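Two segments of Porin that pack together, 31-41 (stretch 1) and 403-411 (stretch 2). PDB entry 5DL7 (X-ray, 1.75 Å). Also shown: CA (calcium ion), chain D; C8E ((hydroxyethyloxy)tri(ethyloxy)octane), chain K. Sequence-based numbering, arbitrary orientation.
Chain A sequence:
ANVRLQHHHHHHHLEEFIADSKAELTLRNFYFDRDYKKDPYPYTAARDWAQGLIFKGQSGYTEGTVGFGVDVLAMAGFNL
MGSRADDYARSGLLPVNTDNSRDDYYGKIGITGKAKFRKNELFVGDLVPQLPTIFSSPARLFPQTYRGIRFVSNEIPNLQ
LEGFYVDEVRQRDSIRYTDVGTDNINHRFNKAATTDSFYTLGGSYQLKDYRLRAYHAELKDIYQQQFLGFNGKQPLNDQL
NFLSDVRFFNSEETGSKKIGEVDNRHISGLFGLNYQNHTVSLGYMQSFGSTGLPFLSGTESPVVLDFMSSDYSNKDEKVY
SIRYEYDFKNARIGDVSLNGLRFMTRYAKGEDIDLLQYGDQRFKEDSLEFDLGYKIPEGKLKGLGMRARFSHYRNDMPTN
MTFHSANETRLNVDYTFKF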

# COMPACT_ATOMS: atom_id res chain seq x y z
N TYR A 31 -9.43 -2.93 -13.98
CA TYR A 31 -10.54 -1.98 -14.11
C TYR A 31 -10.84 -1.38 -12.75
O TYR A 31 -10.90 -2.15 -11.75
CB TYR A 31 -11.80 -2.77 -14.54
CG TYR A 31 -13.05 -1.93 -14.63
CD1 TYR A 31 -13.11 -0.85 -15.53
CD2 TYR A 31 -14.10 -2.08 -13.73
CE1 TYR A 31 -14.25 -0.06 -15.63
CE2 TYR A 31 -15.24 -1.26 -13.79
CZ TYR A 31 -15.29 -0.27 -14.78
OH TYR A 31 -16.39 0.53 -14.85
N PHE A 32 -10.98 -0.07 -12.70
CA PHE A 32 -11.17 0.66 -11.43
C PHE A 32 -12.36 1.59 -11.64
O PHE A 32 -12.40 2.30 -12.61
CB PHE A 32 -9.93 1.52 -11.14
CG PHE A 32 -10.01 2.35 -9.86
CD1 PHE A 32 -10.73 3.55 -9.83
CD2 PHE A 32 -9.33 1.95 -8.71
CE1 PHE A 32 -10.82 4.30 -8.69
CE2 PHE A 32 -9.40 2.72 -7.54
CZ PHE A 32 -10.17 3.88 -7.53
N ASP A 33 -13.34 1.45 -10.76
CA ASP A 33 -14.53 2.36 -10.86
C ASP A 33 -14.88 2.77 -9.45
O ASP A 33 -15.52 1.97 -8.74
CB ASP A 33 -15.66 1.54 -11.43
CG ASP A 33 -17.06 2.36 -11.47
OD1 ASP A 33 -16.94 3.60 -11.72
OD2 ASP A 33 -18.18 1.71 -11.23
N ARG A 34 -14.68 4.02 -9.09
CA ARG A 34 -15.14 4.52 -7.80
C ARG A 34 -16.35 5.48 -8.20
O ARG A 34 -16.19 6.59 -8.64
CB ARG A 34 -14.05 5.26 -7.11
CG ARG A 34 -14.43 5.94 -5.79
CD ARG A 34 -13.36 6.66 -5.10
NE ARG A 34 -12.37 5.68 -4.56
CZ ARG A 34 -11.11 5.91 -4.29
NH1 ARG A 34 -10.60 7.11 -4.31
NH2 ARG A 34 -10.35 4.97 -3.68
N ASP A 35 -17.53 4.96 -8.05
CA ASP A 35 -18.75 5.65 -8.54
C ASP A 35 -19.29 6.38 -7.40
O ASP A 35 -19.98 5.88 -6.47
CB ASP A 35 -19.70 4.65 -9.07
CG ASP A 35 -20.91 5.33 -9.71
OD1 ASP A 35 -21.20 6.49 -9.38
OD2 ASP A 35 -21.49 4.53 -10.50
N TYR A 36 -19.07 7.70 -7.43
CA TYR A 36 -19.53 8.62 -6.38
C TYR A 36 -21.00 8.62 -6.25
O TYR A 36 -21.73 8.70 -7.27
CB TYR A 36 -19.06 10.04 -6.67
CG TYR A 36 -17.65 10.17 -6.93
CD1 TYR A 36 -16.68 9.79 -6.01
CD2 TYR A 36 -17.18 10.73 -8.19
CE1 TYR A 36 -15.29 9.99 -6.22
CE2 TYR A 36 -15.86 10.90 -8.43
CZ TYR A 36 -14.87 10.50 -7.44
OH TYR A 36 -13.59 10.73 -7.77
N LYS A 37 -21.53 8.57 -5.02
CA LYS A 37 -22.98 8.63 -4.78
C LYS A 37 -23.61 9.98 -5.14
O LYS A 37 -24.75 9.95 -5.65
CB LYS A 37 -23.36 8.18 -3.40
CG LYS A 37 -22.93 6.70 -3.31
CD LYS A 37 -23.71 5.69 -2.44
CE LYS A 37 -23.28 5.63 -0.98
NZ LYS A 37 -24.61 5.32 -0.26
N LYS A 38 -22.94 11.09 -4.87
CA LYS A 38 -23.49 12.42 -5.01
C LYS A 38 -22.83 13.20 -6.12
O LYS A 38 -22.92 14.42 -6.10
CB LYS A 38 -23.33 13.14 -3.70
CG LYS A 38 -24.25 12.49 -2.60
CD LYS A 38 -24.23 13.32 -1.33
CE LYS A 38 -22.85 13.28 -0.55
NZ LYS A 38 -22.40 14.57 0.21
N ASP A 39 -22.08 12.57 -7.05
CA ASP A 39 -21.54 13.22 -8.30
C ASP A 39 -21.02 14.62 -8.05
O ASP A 39 -21.59 15.60 -8.56
CB ASP A 39 -22.59 13.21 -9.43
CG ASP A 39 -22.99 11.79 -9.80
OD1 ASP A 39 -22.25 10.81 -9.35
OD2 ASP A 39 -23.97 11.67 -10.60
N PRO A 40 -19.88 14.72 -7.32
CA PRO A 40 -19.41 16.02 -6.90
C PRO A 40 -18.91 16.60 -8.22
O PRO A 40 -17.95 16.12 -8.84
CB PRO A 40 -18.28 15.71 -5.89
CG PRO A 40 -17.79 14.30 -6.30
CD PRO A 40 -19.00 13.62 -6.83
N TYR A 41 -19.62 17.62 -8.67
CA TYR A 41 -19.34 18.23 -9.96
C TYR A 41 -17.79 18.39 -10.24
O TYR A 41 -17.07 18.88 -9.36
CB TYR A 41 -20.02 19.58 -9.98
CG TYR A 41 -19.91 20.27 -11.31
CD1 TYR A 41 -20.88 20.07 -12.30
CD2 TYR A 41 -18.80 21.12 -11.58
CE1 TYR A 41 -20.77 20.71 -13.51
CE2 TYR A 41 -18.68 21.77 -12.79
CZ TYR A 41 -19.66 21.56 -13.74
OH TYR A 41 -19.54 22.20 -14.91
N PHE A 403 -12.18 12.17 0.24
CA PHE A 403 -12.95 10.90 0.02
C PHE A 403 -14.42 11.22 0.06
O PHE A 403 -14.90 11.97 0.98
CB PHE A 403 -12.56 9.86 1.05
CG PHE A 403 -11.09 9.52 1.01
CD1 PHE A 403 -10.58 8.90 -0.16
CD2 PHE A 403 -10.24 9.84 2.04
CE1 PHE A 403 -9.20 8.47 -0.15
CE2 PHE A 403 -8.91 9.49 1.98
CZ PHE A 403 -8.38 8.86 0.85
N HIS A 404 -15.16 10.66 -0.87
CA HIS A 404 -16.58 10.92 -1.06
C HIS A 404 -17.35 9.57 -1.02
O HIS A 404 -16.76 8.57 -1.41
CB HIS A 404 -16.75 11.49 -2.47
CG HIS A 404 -16.01 12.78 -2.65
ND1 HIS A 404 -16.64 13.97 -2.51
CD2 HIS A 404 -14.75 13.06 -3.04
CE1 HIS A 404 -15.77 14.95 -2.65
NE2 HIS A 404 -14.59 14.41 -2.87
N SER A 405 -18.54 9.56 -0.53
CA SER A 405 -19.45 8.36 -0.56
C SER A 405 -19.39 7.81 -1.97
O SER A 405 -19.53 8.60 -2.95
CB SER A 405 -20.91 8.74 -0.13
OG SER A 405 -20.88 9.26 1.18
N ALA A 406 -19.24 6.48 -2.09
CA ALA A 406 -19.03 5.87 -3.38
C ALA A 406 -19.34 4.41 -3.30
O ALA A 406 -19.19 3.76 -2.24
CB ALA A 406 -17.61 6.12 -3.86
N ASN A 407 -19.64 3.83 -4.42
CA ASN A 407 -19.62 2.39 -4.59
C ASN A 407 -18.45 2.09 -5.56
O ASN A 407 -18.41 2.56 -6.73
CB ASN A 407 -20.90 1.92 -5.23
CG ASN A 407 -22.10 2.06 -4.31
OD1 ASN A 407 -22.04 1.88 -3.16
ND2 ASN A 407 -23.17 2.34 -4.87
N GLU A 408 -17.45 1.39 -5.00
CA GLU A 408 -16.14 1.26 -5.67
C GLU A 408 -16.00 -0.22 -6.09
O GLU A 408 -16.31 -1.13 -5.25
CB GLU A 408 -15.04 1.69 -4.76
CG GLU A 408 -13.65 1.51 -5.30
CD GLU A 408 -12.50 2.16 -4.49
OE1 GLU A 408 -12.80 3.10 -3.74
OE2 GLU A 408 -11.36 1.72 -4.72
N THR A 409 -15.57 -0.48 -7.32
CA THR A 409 -15.34 -1.80 -7.81
C THR A 409 -13.87 -1.82 -8.38
O THR A 409 -13.43 -0.85 -8.96
CB THR A 409 -16.26 -2.04 -9.05
OG1 THR A 409 -17.60 -2.03 -8.59
CG2 THR A 409 -15.91 -3.34 -9.63
N ARG A 410 -13.10 -2.82 -8.05
CA ARG A 410 -11.79 -3.04 -8.69
C ARG A 410 -11.83 -4.49 -9.20
O ARG A 410 -12.15 -5.41 -8.50
CB ARG A 410 -10.59 -2.93 -7.71
CG ARG A 410 -10.47 -1.57 -7.07
CD ARG A 410 -9.27 -1.48 -6.06
NE ARG A 410 -9.39 -0.21 -5.34
CZ ARG A 410 -8.50 0.21 -4.45
NH1 ARG A 410 -7.43 -0.50 -4.22
NH2 ARG A 410 -8.78 1.22 -3.71
N LEU A 411 -11.49 -4.69 -10.49
CA LEU A 411 -11.38 -6.01 -11.10
C LEU A 411 -9.96 -6.17 -11.64
O LEU A 411 -9.44 -5.26 -12.28
CB LEU A 411 -12.36 -6.13 -12.23
CG LEU A 411 -13.86 -5.89 -11.86
CD1 LEU A 411 -14.75 -5.91 -13.18
CD2 LEU A 411 -14.39 -6.81 -10.78
CA CA D . -22.01 8.53 -9.63
O12 C8E K . -15.58 0.11 -19.43
C13 C8E K . -15.16 -1.19 -19.79
C14 C8E K . -14.82 -1.99 -18.54
O15 C8E K . -14.63 -3.37 -18.83
C16 C8E K . -14.55 -4.24 -17.68
C17 C8E K . -13.44 -5.20 -18.03
O18 C8E K . -13.23 -6.25 -17.09
C19 C8E K . -11.83 -6.54 -16.95
C20 C8E K . -11.47 -7.38 -15.72
O21 C8E K . -10.16 -6.98 -15.16
O HOH W 1 -18.49 0.67 -8.78
O HOH W 2 -20.48 11.10 -3.32
O HOH W 3 -23.80 7.31 -8.91

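This contact is an antiparallel pairing of two β-strands from distant parts of one porin chain, held by a regular backbone ladder and reinforced by a charged cluster on one face of the sheet. Strands 31-36 and 406-411 run at 172° to each other. Tyr31, Asp33 and Asp35 form the hydrogen-bonded pairs with Leu411, Thr409 and Asn407, each bonding in both directions; Asp33 N reaches Thr409 O at 2.9 Å, and Thr409 N reaches Asp33 O at 2.8 Å. Lys37 N to Ser405 O, 2.9 Å, carries the ladder one step past the strands.

Alternation sends Phe32, Arg34, Tyr36, Ala406, Glu408 and Arg410 to one face. Here Glu408, a buried carboxylate, is matched by two arginines: Arg34 NE lies 2.7 Å from Glu408 OE1 in a salt bridge across the strands, while Arg410 NH2 lies 2.8 Å from Glu408 OE2 in a second one along its own strand. The shared carboxylate offsets the proximity of like charges, Arg34 NH2 and Arg410 NH2 being 4.1 Å apart. The small side chain of Ala406 leaves its CB 3.7 Å from Arg34 CG, so the aliphatic part of the arginine packs against it.

The other face begins with an apolar pair, Tyr31 CD2 to Leu411 CD1 at 3.9 Å, and a detergent molecule covers one face of the tyrosine ring. Farther along it turns polar: water 1 hydrogen-bonds to Asp33 OD2 (2.7 Å), Asn407 O (2.8 Å) and Thr409 OG1 (2.8 Å), bridging the two strands.

Beyond the strands, Pro40 suits an aromatic neighbour: its CG sits over the His404 ring, 4.2 Å from the centroid. Nearby, calcium binds Asp35 OD1 (2.2 Å), Tyr36 O (2.4 Å) and Asp39 OD1 (2.3 Å), tying the strand end to the following loop.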